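Local coordinates for sensor protein (Vibrio cholerae, PDB 3BY9) that probably senses C4-dicarboxylates such as succinate through this sensor domain of the histidine kinase DctB, which in turn would phosphorylate its own histidine in a two-component system, at residues A[61-66]-A[84-89]; A[71-76]-A[147-152]; A[131-136]-A[143-148]. One frame throughout, in Å; residues are numbered along the deposited sequence.

Contact 1. Residues A[61-66]-A[84-89]; sequences RYLEQV and TIASSN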
ATOM      1  N   ARG A  61     -22.617   4.841 -10.624  1.00 12.21           N
ATOM      2  CA  ARG A  61     -22.659   3.757 -11.608  1.00 13.13           C
ATOM      3  C   ARG A  61     -21.480   3.820 -12.552  1.00 10.75           C
ATOM      4  O   ARG A  61     -20.950   2.790 -12.955  1.00 11.27           O
ATOM      5  CB  ARG A  61     -23.998   3.799 -12.357  1.00 11.68           C
ATOM      6  CG  ARG A  61     -25.143   3.417 -11.340  1.00 19.44           C
ATOM      7  CD  ARG A  61     -26.555   3.483 -11.953  1.00 20.09           C
ATOM      8  NE  ARG A  61     -27.577   3.032 -10.998  1.00 26.45           N
ATOM      9  CZ  ARG A  61     -27.864   1.759 -10.731  1.00 32.63           C
ATOM     10  NH1 ARG A  61     -27.215   0.767 -11.345  1.00 28.85           N
ATOM     11  NH2 ARG A  61     -28.809   1.478  -9.838  1.00 28.16           N
ATOM     12  N   TYR A  62     -21.030   5.047 -12.859  1.00  9.30           N
ATOM     13  CA  TYR A  62     -19.857   5.182 -13.747  1.00 10.13           C
ATOM     14  C   TYR A  62     -18.609   4.682 -13.026  1.00  9.72           C
ATOM     15  O   TYR A  62     -17.819   3.922 -13.601  1.00  9.13           O
ATOM     16  CB  TYR A  62     -19.685   6.657 -14.158  1.00  9.93           C
ATOM     17  CG  TYR A  62     -18.420   6.896 -14.948  1.00  7.48           C
ATOM     18  CD1 TYR A  62     -18.201   6.243 -16.148  1.00  8.65           C
ATOM     19  CD2 TYR A  62     -17.460   7.800 -14.484  1.00  8.40           C
ATOM     20  CE1 TYR A  62     -17.019   6.458 -16.911  1.00 11.91           C
ATOM     21  CE2 TYR A  62     -16.288   8.042 -15.235  1.00  9.22           C
ATOM     22  CZ  TYR A  62     -16.069   7.368 -16.431  1.00 13.76           C
ATOM     23  OH  TYR A  62     -14.866   7.512 -17.104  1.00 13.73           O
ATOM     24  N   LEU A  63     -18.422   5.078 -11.768  1.00 10.03           N
ATOM     25  CA  LEU A  63     -17.207   4.649 -11.046  1.00  9.77           C
ATOM     26  C   LEU A  63     -17.247   3.118 -10.861  1.00 10.45           C
ATOM     27  O   LEU A  63     -16.215   2.440 -10.860  1.00 10.29           O
ATOM     28  CB  LEU A  63     -17.102   5.353  -9.677  1.00  9.30           C
ATOM     29  CG  LEU A  63     -16.885   6.893  -9.780  1.00  8.06           C
ATOM     30  CD1 LEU A  63     -16.856   7.500  -8.354  1.00 10.07           C
ATOM     31  CD2 LEU A  63     -15.631   7.214 -10.532  1.00  9.07           C
ATOM     32  N   GLU A  64     -18.450   2.570 -10.715  1.00  9.89           N
ATOM     33  CA  GLU A  64     -18.557   1.131 -10.562  1.00 12.05           C
ATOM     34  C   GLU A  64     -18.080   0.437 -11.858  1.00 12.58           C
ATOM     35  O   GLU A  64     -17.417  -0.597 -11.792  1.00 13.09           O
ATOM     36  CB  GLU A  64     -20.022   0.791 -10.224  1.00 13.25           C
ATOM     37  CG  GLU A  64     -20.263  -0.686  -9.957  1.00 18.46           C
ATOM     38  CD  GLU A  64     -21.733  -0.991  -9.630  1.00 21.77           C
ATOM     39  OE1 GLU A  64     -22.633  -0.111  -9.751  1.00 20.26           O
ATOM     40  OE2 GLU A  64     -21.973  -2.158  -9.229  1.00 28.06           O
ATOM     41  N   GLN A  65     -18.432   1.015 -13.014  1.00 11.13           N
ATOM     42  CA  GLN A  65     -18.038   0.488 -14.327  1.00 11.36           C
ATOM     43  C   GLN A  65     -16.537   0.604 -14.492  1.00 12.48           C
ATOM     44  O   GLN A  65     -15.880  -0.322 -14.926  1.00 12.33           O
ATOM     45  CB  GLN A  65     -18.788   1.274 -15.441  1.00 11.64           C
ATOM     46  CG  GLN A  65     -20.224   0.855 -15.501  1.00 20.75           C
ATOM     47  CD  GLN A  65     -21.121   1.834 -16.243  1.00 28.83           C
ATOM     48  OE1 GLN A  65     -22.301   1.534 -16.493  1.00 39.59           O
ATOM     49  NE2 GLN A  65     -20.598   2.998 -16.577  1.00 26.52           N
ATOM     50  N   VAL A  66     -15.988   1.768 -14.158  1.00  9.64           N
ATOM     51  CA  VAL A  66     -14.544   1.928 -14.272  1.00 10.11           C
ATOM     52  C   VAL A  66     -13.820   0.914 -13.397  1.00  7.81           C
ATOM     53  O   VAL A  66     -12.872   0.257 -13.828  1.00  9.15           O
ATOM     54  CB  VAL A  66     -14.109   3.343 -13.800  1.00 10.16           C
ATOM     55  CG1 VAL A  66     -12.568   3.417 -13.673  1.00 11.30           C
ATOM     56  CG2 VAL A  66     -14.637   4.400 -14.808  1.00 10.78           C
ATOM     57  N   THR A  84     -16.498  11.508   1.033  1.00  8.20           N
ATOM     58  CA  THR A  84     -16.690  10.687  -0.147  1.00  8.90           C
ATOM     59  C   THR A  84     -18.100  10.939  -0.647  1.00  8.53           C
ATOM     60  O   THR A  84     -19.063  10.752   0.108  1.00 10.85           O
ATOM     61  CB  THR A  84     -16.510   9.192   0.191  1.00  5.16           C
ATOM     62  OG1 THR A  84     -15.187   9.025   0.669  1.00  9.49           O
ATOM     63  CG2 THR A  84     -16.653   8.322  -1.133  1.00  9.19           C
ATOM     64  N   ILE A  85     -18.235  11.367  -1.902  1.00  6.30           N
ATOM     65  CA  ILE A  85     -19.558  11.663  -2.432  1.00  7.26           C
ATOM     66  C   ILE A  85     -20.052  10.652  -3.470  1.00  8.83           C
ATOM     67  O   ILE A  85     -21.230  10.606  -3.726  1.00  9.64           O
ATOM     68  CB  ILE A  85     -19.668  13.083  -3.039  1.00 10.20           C
ATOM     69  CG1 ILE A  85     -18.751  13.219  -4.274  1.00  7.78           C
ATOM     70  CG2 ILE A  85     -19.304  14.164  -2.005  1.00  6.93           C
ATOM     71  CD1 ILE A  85     -19.140  14.536  -5.038  1.00 11.63           C
ATOM     72  N   ALA A  86     -19.154   9.883  -4.091  1.00  7.04           N
ATOM     73  CA  ALA A  86     -19.623   8.867  -5.056  1.00  7.70           C
ATOM     74  C   ALA A  86     -18.574   7.763  -5.013  1.00  6.89           C
ATOM     75  O   ALA A  86     -17.410   8.014  -4.739  1.00  9.12           O
ATOM     76  CB  ALA A  86     -19.755   9.466  -6.486  1.00  9.90           C
ATOM     77  N   SER A  87     -18.979   6.528  -5.297  1.00  6.76           N
ATOM     78  CA  SER A  87     -18.003   5.471  -5.145  1.00  8.74           C
ATOM     79  C   SER A  87     -18.442   4.188  -5.844  1.00 10.42           C
ATOM     80  O   SER A  87     -19.625   3.890  -5.921  1.00 10.33           O
ATOM     81  CB  SER A  87     -17.872   5.154  -3.643  1.00 10.65           C
ATOM     82  OG  SER A  87     -16.934   4.086  -3.423  1.00  9.60           O
ATOM     83  N   SER A  88     -17.481   3.420  -6.337  1.00  7.71           N
ATOM     84  CA  SER A  88     -17.803   2.147  -6.969  1.00  9.21           C
ATOM     85  C   SER A  88     -18.450   1.181  -5.987  1.00 10.60           C
ATOM     86  O   SER A  88     -19.147   0.235  -6.423  1.00 11.42           O
ATOM     87  CB  SER A  88     -16.495   1.522  -7.512  1.00  8.12           C
ATOM     88  OG  SER A  88     -15.598   1.277  -6.427  1.00  8.95           O
ATOM     89  N   ASN A  89     -18.233   1.377  -4.674  1.00  8.64           N
ATOM     90  CA  ASN A  89     -18.808   0.443  -3.683  1.00  9.65           C
ATOM     91  C   ASN A  89     -20.085   0.941  -3.016  1.00  9.98           C
ATOM     92  O   ASN A  89     -20.483   0.457  -1.949  1.00 10.90           O
ATOM     93  CB  ASN A  89     -17.743   0.089  -2.610  1.00  8.93           C
ATOM     94  CG  ASN A  89     -17.126   1.325  -1.934  1.00 11.63           C
ATOM     95  OD1 ASN A  89     -17.815   2.298  -1.701  1.00  9.77           O
ATOM     96  ND2 ASN A  89     -15.830   1.276  -1.635  1.00 10.44           N
TER
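L63 and E64 of helix 53-70 pack against A86 of edge strand 84-87 and S88 just after it, a helix-on-sheet contact in what is probably a PAS-like sensor domain, as in related DctB proteins. L63 does the apolar work. Its CG stands anti to the carbonyl carbon (chi1 -66°), and chi2 near 178° carries CD1 over the strand, where it lies 4.0 Å from A86 CB and 3.7 Å from A86 O. I85 and A86 form a classic beta bulge in strand 84-87, both facing L77 of strand 74-79. The backbone of L63 and E64 lies closer still: S88 CB is 3.5 Å from L63 O and 3.7 Å from E64 CA, bringing the two backbones together at this point. No hydrogen bond joins the two segments, and the polar ends are engaged outside the interface. S88 OG, placed between its own N and carbonyl carbon (chi1 62°), bonds to T75 N, while the extended E64 side chain passes S88 O with its CB and CG before its carboxylate reaches W90 NE1 and N91 ND2. Across S88, S87 OG donates to N89 OD1 at 2.6 Å, approaching from above the carbonyl plane.

Contact 2. Residues A[71-76]-A[147-152]; sequences QAADTY and VVKMDL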
ATOM      1  N   GLN A  71     -10.321  -3.697 -12.719  1.00 11.43           N
ATOM      2  CA  GLN A  71     -10.254  -4.722 -11.681  1.00 12.93           C
ATOM      3  C   GLN A  71      -9.557  -4.235 -10.411  1.00 12.89           C
ATOM      4  O   GLN A  71      -8.658  -4.879  -9.896  1.00 11.89           O
ATOM      5  CB  GLN A  71      -9.575  -6.014 -12.212  1.00 17.27           C
ATOM      6  CG  GLN A  71     -10.437  -6.743 -13.251  1.00 17.22           C
ATOM      7  CD  GLN A  71     -11.665  -7.420 -12.650  1.00 22.72           C
ATOM      8  OE1 GLN A  71     -12.801  -6.930 -12.752  1.00 24.96           O
ATOM      9  NE2 GLN A  71     -11.439  -8.567 -12.008  1.00 27.20           N
ATOM     10  N   ALA A  72      -9.974  -3.054  -9.941  1.00  9.80           N
ATOM     11  CA  ALA A  72      -9.477  -2.518  -8.685  1.00 10.76           C
ATOM     12  C   ALA A  72     -10.410  -2.885  -7.519  1.00 10.23           C
ATOM     13  O   ALA A  72     -11.486  -3.462  -7.705  1.00 12.81           O
ATOM     14  CB  ALA A  72      -9.359  -0.989  -8.752  1.00 10.15           C
ATOM     15  N   ALA A  73      -9.943  -2.627  -6.305  1.00  7.83           N
ATOM     16  CA  ALA A  73     -10.814  -2.903  -5.166  1.00  9.50           C
ATOM     17  C   ALA A  73     -11.889  -1.842  -5.089  1.00 11.20           C
ATOM     18  O   ALA A  73     -13.067  -2.171  -5.010  1.00 10.23           O
ATOM     19  CB  ALA A  73     -10.004  -2.922  -3.871  1.00 10.48           C
ATOM     20  N   ASP A  74     -11.510  -0.561  -5.159  1.00  6.72           N
ATOM     21  CA  ASP A  74     -12.502   0.503  -5.039  1.00  6.96           C
ATOM     22  C   ASP A  74     -12.053   1.718  -5.832  1.00  8.02           C
ATOM     23  O   ASP A  74     -10.855   1.951  -5.938  1.00 10.34           O
ATOM     24  CB  ASP A  74     -12.604   0.956  -3.563  1.00  8.14           C
ATOM     25  CG  ASP A  74     -12.863  -0.210  -2.614  1.00 13.19           C
ATOM     26  OD1 ASP A  74     -14.045  -0.623  -2.464  1.00 11.22           O
ATOM     27  OD2 ASP A  74     -11.880  -0.729  -2.051  1.00 12.43           O
ATOM     28  N   THR A  75     -13.012   2.496  -6.332  1.00  6.80           N
ATOM     29  CA  THR A  75     -12.661   3.732  -7.096  1.00  6.78           C
ATOM     30  C   THR A  75     -13.681   4.732  -6.536  1.00  8.97           C
ATOM     31  O   THR A  75     -14.874   4.499  -6.640  1.00  8.24           O
ATOM     32  CB  THR A  75     -12.852   3.546  -8.606  1.00  6.99           C
ATOM     33  OG1 THR A  75     -11.963   2.506  -9.084  1.00  8.56           O
ATOM     34  CG2 THR A  75     -12.519   4.862  -9.343  1.00  8.17           C
ATOM     35  N   TYR A  76     -13.192   5.857  -5.977  1.00  7.92           N
ATOM     36  CA  TYR A  76     -14.143   6.714  -5.280  1.00  6.16           C
ATOM     37  C   TYR A  76     -13.739   8.181  -5.354  1.00  6.61           C
ATOM     38  O   TYR A  76     -12.558   8.510  -5.414  1.00  6.79           O
ATOM     39  CB  TYR A  76     -14.306   6.276  -3.804  1.00  7.88           C
ATOM     40  CG  TYR A  76     -13.029   6.091  -3.010  1.00  6.08           C
ATOM     41  CD1 TYR A  76     -12.704   6.977  -1.977  1.00  7.65           C
ATOM     42  CD2 TYR A  76     -12.173   4.978  -3.241  1.00  5.58           C
ATOM     43  CE1 TYR A  76     -11.551   6.751  -1.166  1.00  7.35           C
ATOM     44  CE2 TYR A  76     -11.049   4.774  -2.449  1.00  6.58           C
ATOM     45  CZ  TYR A  76     -10.749   5.631  -1.438  1.00  7.05           C
ATOM     46  OH  TYR A  76      -9.653   5.348  -0.652  1.00  8.65           O
ATOM     47  N   VAL A 147      -9.745   8.681  -6.284  1.00  5.69           N
ATOM     48  CA  VAL A 147      -8.838   7.672  -5.715  1.00  5.37           C
ATOM     49  C   VAL A 147      -9.132   6.302  -6.280  1.00  6.29           C
ATOM     50  O   VAL A 147     -10.294   5.940  -6.477  1.00  7.78           O
ATOM     51  CB  VAL A 147      -9.065   7.554  -4.187  1.00  5.99           C
ATOM     52  CG1 VAL A 147      -8.008   6.596  -3.581  1.00  8.15           C
ATOM     53  CG2 VAL A 147      -8.941   8.961  -3.504  1.00  9.09           C
ATOM     54  N   VAL A 148      -8.076   5.564  -6.577  1.00  5.55           N
ATOM     55  CA  VAL A 148      -8.257   4.160  -6.984  1.00  6.12           C
ATOM     56  C   VAL A 148      -7.476   3.353  -5.915  1.00  9.21           C
ATOM     57  O   VAL A 148      -6.322   3.663  -5.650  1.00  9.07           O
ATOM     58  CB  VAL A 148      -7.604   3.931  -8.355  1.00  6.99           C
ATOM     59  CG1 VAL A 148      -7.470   2.401  -8.649  1.00  9.24           C
ATOM     60  CG2 VAL A 148      -8.527   4.510  -9.451  1.00  7.81           C
ATOM     61  N   LYS A 149      -8.108   2.332  -5.336  1.00  6.60           N
ATOM     62  CA  LYS A 149      -7.456   1.462  -4.351  1.00  6.41           C
ATOM     63  C   LYS A 149      -7.317   0.087  -4.982  1.00 10.75           C
ATOM     64  O   LYS A 149      -8.288  -0.477  -5.467  1.00  9.55           O
ATOM     65  CB  LYS A 149      -8.312   1.362  -3.088  1.00  8.34           C
ATOM     66  CG  LYS A 149      -7.743   0.406  -2.044  1.00  8.79           C
ATOM     67  CD  LYS A 149      -8.768   0.226  -0.894  1.00 10.03           C
ATOM     68  CE  LYS A 149      -8.174  -0.744   0.179  1.00  7.90           C
ATOM     69  NZ  LYS A 149      -9.231  -0.959   1.248  1.00  8.87           N
HETATM   70  N   MSE A 150      -6.086  -0.415  -4.939  1.00  8.87           N
HETATM   71  CA  MSE A 150      -5.733  -1.720  -5.525  1.00  8.59           C
HETATM   72  C   MSE A 150      -5.512  -2.732  -4.417  1.00 11.63           C
HETATM   73  O   MSE A 150      -4.823  -2.442  -3.442  1.00 12.12           O
HETATM   74  CB  MSE A 150      -4.412  -1.598  -6.358  1.00 11.32           C
HETATM   75  CG  MSE A 150      -4.121  -2.859  -7.147  1.00 12.11           C
HETATM   76 SE   MSE A 150      -2.201  -2.818  -7.670  1.00 20.07          SE
HETATM   77  CE  MSE A 150      -1.453  -3.200  -5.893  1.00 13.81           C
ATOM     78  N   ASP A 151      -6.085  -3.927  -4.583  1.00 11.78           N
ATOM     79  CA  ASP A 151      -5.918  -5.029  -3.629  1.00 16.13           C
ATOM     80  C   ASP A 151      -4.479  -5.488  -3.854  1.00 15.55           C
ATOM     81  O   ASP A 151      -3.959  -5.381  -4.969  1.00 16.65           O
ATOM     82  CB  ASP A 151      -6.907  -6.139  -4.023  1.00 18.38           C
ATOM     83  CG  ASP A 151      -6.825  -7.356  -3.137  1.00 30.44           C
ATOM     84  OD1 ASP A 151      -7.284  -7.280  -1.970  1.00 30.12           O
ATOM     85  OD2 ASP A 151      -6.305  -8.394  -3.620  1.00 29.43           O
ATOM     86  N   LEU A 152      -3.870  -6.037  -2.812  1.00 13.63           N
ATOM     87  CA  LEU A 152      -2.465  -6.488  -2.886  1.00 16.23           C
ATOM     88  C   LEU A 152      -2.250  -7.936  -3.284  1.00 20.15           C
ATOM     89  O   LEU A 152      -1.104  -8.378  -3.408  1.00 18.87           O
ATOM     90  CB  LEU A 152      -1.822  -6.311  -1.544  1.00 18.42           C
ATOM     91  CG  LEU A 152      -1.966  -4.886  -1.032  1.00 20.89           C
ATOM     92  CD1 LEU A 152      -1.294  -4.785   0.308  1.00 21.37           C
ATOM     93  CD2 LEU A 152      -1.333  -3.911  -2.011  1.00 21.83           C
TER
HETATM   94  O   HOH W   1      -7.331  -4.583  -7.015  1.00 18.28           O
HETATM   95  O   HOH W   2     -11.394  -2.310  -0.022  1.00 15.54           O
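The succinate pocket of the sensor domain is built partly on this antiparallel strand pair, in which 74-76 runs beside 147-150 and K149, a succinate-binding residue, projects from the same face as D74 and Y76. The pair starts with a classic beta bulge: A73 N and D74 N both donate to K149 O, the first at 2.8 Å but bent, the second longer yet straighter. K149 N answers with a nearly linear bond to D74 O, and reciprocal bonds between Y76 and V147 continue the ladder. D74 and K149 lie side by side, and D74 OD2 touches K149 CD at 3.5 Å. Their charged ends stay 4.2 Å apart from D74 OD2 to K149 NZ, bridged by a water that donates to the carboxylate and accepts from the amine. All four K149 torsions are near 180°, and the extended chain carries NZ to Q127 O and a bound succinate; D74 OD1 forms a salt bridge with R94 NE and accepts from N89 ND2. For Y76, chi1 (51°) sets CG between N and the carbonyl carbon, and chi2 (111°) turns the ring so that V147 CB lies over one face, 3.8 Å from the centroid, in a CH-pi contact, while Y76 OH bonds to Y106 OH. On the reverse face, V148 CG1 meets A72 CB at 3.9 Å and V148 CG2 lies 4.0 Å from T75 CG2.

Contact 3. Residues A[131-136]-A[143-148]; sequences YYAYPV and LGVIVV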
ATOM      1  N   TYR A 131      -3.014   2.837  -2.727  1.00  7.76           N
ATOM      2  CA  TYR A 131      -3.901   3.895  -3.175  1.00  8.97           C
ATOM      3  C   TYR A 131      -3.230   4.889  -4.088  1.00 11.04           C
ATOM      4  O   TYR A 131      -2.106   5.326  -3.792  1.00 11.31           O
ATOM      5  CB  TYR A 131      -4.421   4.692  -1.951  1.00  9.65           C
ATOM      6  CG  TYR A 131      -5.186   3.879  -0.911  1.00  8.62           C
ATOM      7  CD1 TYR A 131      -6.556   4.005  -0.767  1.00  7.47           C
ATOM      8  CD2 TYR A 131      -4.511   3.037  -0.012  1.00  8.44           C
ATOM      9  CE1 TYR A 131      -7.265   3.318   0.238  1.00  7.79           C
ATOM     10  CE2 TYR A 131      -5.216   2.357   0.995  1.00 10.41           C
ATOM     11  CZ  TYR A 131      -6.565   2.497   1.110  1.00  9.91           C
ATOM     12  OH  TYR A 131      -7.258   1.802   2.073  1.00 10.84           O
ATOM     13  N   TYR A 132      -3.907   5.219  -5.206  1.00  6.32           N
ATOM     14  CA  TYR A 132      -3.412   6.284  -6.097  1.00  8.90           C
ATOM     15  C   TYR A 132      -4.480   7.385  -6.082  1.00  7.74           C
ATOM     16  O   TYR A 132      -5.677   7.096  -6.225  1.00  8.80           O
ATOM     17  CB  TYR A 132      -3.270   5.777  -7.529  1.00  9.17           C
ATOM     18  CG  TYR A 132      -2.030   4.917  -7.705  1.00  9.89           C
ATOM     19  CD1 TYR A 132      -0.772   5.511  -7.762  1.00 11.76           C
ATOM     20  CD2 TYR A 132      -2.144   3.549  -7.816  1.00 11.12           C
ATOM     21  CE1 TYR A 132       0.381   4.729  -7.942  1.00 10.20           C
ATOM     22  CE2 TYR A 132      -1.013   2.749  -8.001  1.00  9.97           C
ATOM     23  CZ  TYR A 132       0.214   3.339  -8.067  1.00 13.84           C
ATOM     24  OH  TYR A 132       1.303   2.538  -8.303  1.00 15.71           O
ATOM     25  N   ALA A 133      -4.062   8.643  -5.951  1.00  8.49           N
ATOM     26  CA  ALA A 133      -5.042   9.731  -5.895  1.00  6.85           C
ATOM     27  C   ALA A 133      -4.610  10.863  -6.818  1.00  8.19           C
ATOM     28  O   ALA A 133      -3.406  11.010  -7.150  1.00 10.39           O
ATOM     29  CB  ALA A 133      -5.152  10.240  -4.435  1.00 10.85           C
ATOM     30  N   TYR A 134      -5.587  11.635  -7.273  1.00  6.00           N
ATOM     31  CA  TYR A 134      -5.255  12.716  -8.214  1.00 10.71           C
ATOM     32  C   TYR A 134      -6.295  13.811  -8.035  1.00  9.37           C
ATOM     33  O   TYR A 134      -7.467  13.543  -7.800  1.00  7.35           O
ATOM     34  CB  TYR A 134      -5.344  12.161  -9.656  1.00 10.03           C
ATOM     35  CG  TYR A 134      -4.569  12.982 -10.651  1.00  9.48           C
ATOM     36  CD1 TYR A 134      -3.208  12.728 -10.885  1.00 11.04           C
ATOM     37  CD2 TYR A 134      -5.183  14.019 -11.353  1.00  7.95           C
ATOM     38  CE1 TYR A 134      -2.491  13.507 -11.789  1.00 12.57           C
ATOM     39  CE2 TYR A 134      -4.458  14.791 -12.264  1.00 12.02           C
ATOM     40  CZ  TYR A 134      -3.112  14.528 -12.471  1.00 15.32           C
ATOM     41  OH  TYR A 134      -2.366  15.334 -13.363  1.00 16.72           O
ATOM     42  N   PRO A 135      -5.879  15.089  -8.137  1.00  6.92           N
ATOM     43  CA  PRO A 135      -6.856  16.175  -7.972  1.00  7.07           C
ATOM     44  C   PRO A 135      -7.836  16.285  -9.166  1.00  9.56           C
ATOM     45  O   PRO A 135      -7.429  16.072 -10.324  1.00 10.30           O
ATOM     46  CB  PRO A 135      -5.960  17.439  -7.904  1.00 10.80           C
ATOM     47  CG  PRO A 135      -4.781  17.049  -8.825  1.00  7.21           C
ATOM     48  CD  PRO A 135      -4.508  15.594  -8.361  1.00  7.13           C
ATOM     49  N   VAL A 136      -9.105  16.612  -8.878  1.00  5.97           N
ATOM     50  CA  VAL A 136     -10.062  16.860  -9.962  1.00  8.40           C
ATOM     51  C   VAL A 136     -10.025  18.376 -10.148  1.00  9.89           C
ATOM     52  O   VAL A 136     -10.332  19.114  -9.219  1.00 10.49           O
ATOM     53  CB  VAL A 136     -11.470  16.439  -9.589  1.00  7.33           C
ATOM     54  CG1 VAL A 136     -12.461  16.827 -10.751  1.00  7.52           C
ATOM     55  CG2 VAL A 136     -11.502  14.891  -9.377  1.00  7.34           C
ATOM     56  N   LEU A 143     -11.429  20.879  -7.274  1.00  8.01           N
ATOM     57  CA  LEU A 143     -12.756  20.639  -6.730  1.00  8.66           C
ATOM     58  C   LEU A 143     -12.860  19.381  -5.865  1.00  8.35           C
ATOM     59  O   LEU A 143     -13.846  19.226  -5.170  1.00 10.23           O
ATOM     60  CB  LEU A 143     -13.743  20.454  -7.897  1.00 11.81           C
ATOM     61  CG  LEU A 143     -13.897  21.582  -8.901  1.00 13.57           C
ATOM     62  CD1 LEU A 143     -14.979  21.113  -9.953  1.00 14.32           C
ATOM     63  CD2 LEU A 143     -14.381  22.812  -8.201  1.00 19.24           C
ATOM     64  N   GLY A 144     -11.847  18.515  -5.894  1.00  8.10           N
ATOM     65  CA  GLY A 144     -11.951  17.279  -5.118  1.00  6.97           C
ATOM     66  C   GLY A 144     -10.799  16.356  -5.506  1.00  9.27           C
ATOM     67  O   GLY A 144      -9.842  16.767  -6.151  1.00  7.74           O
ATOM     68  N   VAL A 145     -10.921  15.085  -5.144  1.00  6.74           N
ATOM     69  CA  VAL A 145      -9.851  14.120  -5.391  1.00  7.06           C
ATOM     70  C   VAL A 145     -10.492  12.806  -5.815  1.00  8.54           C
ATOM     71  O   VAL A 145     -11.506  12.399  -5.229  1.00  8.18           O
ATOM     72  CB  VAL A 145      -9.068  13.830  -4.062  1.00  9.02           C
ATOM     73  CG1 VAL A 145      -8.085  12.623  -4.227  1.00  8.17           C
ATOM     74  CG2 VAL A 145      -8.227  15.066  -3.666  1.00  8.63           C
ATOM     75  N   ILE A 146      -9.903  12.170  -6.829  1.00  6.41           N
ATOM     76  CA  ILE A 146     -10.384  10.832  -7.256  1.00  5.33           C
ATOM     77  C   ILE A 146      -9.294   9.829  -6.815  1.00  7.13           C
ATOM     78  O   ILE A 146      -8.083  10.103  -6.922  1.00  7.49           O
ATOM     79  CB  ILE A 146     -10.632  10.836  -8.795  1.00  5.42           C
ATOM     80  CG1 ILE A 146     -11.021   9.420  -9.267  1.00  5.97           C
ATOM     81  CG2 ILE A 146      -9.381  11.210  -9.567  1.00  6.74           C
ATOM     82  CD1 ILE A 146     -12.351   8.916  -8.717  1.00  8.58           C
ATOM     83  N   VAL A 147      -9.745   8.681  -6.284  1.00  5.69           N
ATOM     84  CA  VAL A 147      -8.838   7.672  -5.715  1.00  5.37           C
ATOM     85  C   VAL A 147      -9.132   6.302  -6.280  1.00  6.29           C
ATOM     86  O   VAL A 147     -10.294   5.940  -6.477  1.00  7.78           O
ATOM     87  CB  VAL A 147      -9.065   7.554  -4.187  1.00  5.99           C
ATOM     88  CG1 VAL A 147      -8.008   6.596  -3.581  1.00  8.15           C
ATOM     89  CG2 VAL A 147      -8.941   8.961  -3.504  1.00  9.09           C
ATOM     90  N   VAL A 148      -8.076   5.564  -6.577  1.00  5.55           N
ATOM     91  CA  VAL A 148      -8.257   4.160  -6.984  1.00  6.12           C
ATOM     92  C   VAL A 148      -7.476   3.353  -5.915  1.00  9.21           C
ATOM     93  O   VAL A 148      -6.322   3.663  -5.650  1.00  9.07           O
ATOM     94  CB  VAL A 148      -7.604   3.931  -8.355  1.00  6.99           C
ATOM     95  CG1 VAL A 148      -7.470   2.401  -8.649  1.00  9.24           C
ATOM     96  CG2 VAL A 148      -8.527   4.510  -9.451  1.00  7.81           C
TER
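V136 and I146 meet on one face of a beta hairpin whose arms, 128-138 and 141-150, occupy neighbouring positions in the five-stranded antiparallel sheet of the sensor domain. The tight part lies here: V136 CG2 is 4.2 Å from I146 CB, and I146 CG2 takes the position between N and the carbonyl carbon (the remaining branch, CG1, is anti to N, chi1 175°), which brings it within 3.5 Å of Y134 O. Y134 CB also meets I146 CG2, at 4.1 Å. By contrast, the rings of Y132 and Y134 lead away from the partner strand; the partly exposed Y134 ring stacks with H35 instead, and L143, by the turn, is partly exposed too. On the other face A133 CB packs between V145 CG1, at 3.8 Å, and V147 CG2, at 4.1 Å, under helix 105-110. At its end Y131 turns the rim of its ring to V147, CD1 lying 4.1 Å from CG1, and its hydroxyl bonds to a bound succinate. Backbone pairing is regular around Y132 and V148, whereas Y134 N reaches I146 O with a bend, at 144°. Near the turn, L143 N closes the run with a bond to V136 O of 2.8 Å.

These contacts exemplify how a sensor sheet is assembled from local pairings. Along the chain, contacts 1 and 2 interleave, since helix 53-70 leads into strand 74-79 and then strand 84-87, whereas contact 3 opens after contact 1 closes. Across the sheet, 84-87, 74-79, 141-150 and 128-138 follow in order, and contacts 2 and 3 share V147 and V148. Centres lie about 11 Å (1 to 2), 12 Å (2 to 3) and 13 Å (1 to 3) apart. A probable hydrogen bond from S88 N to T75 O joins contacts 1 and 2, and L63 CD2 packing on I146 CD1 joins 1 and 3. Contacts 2 and 3 supply K149 and Y131 to the succinate pocket.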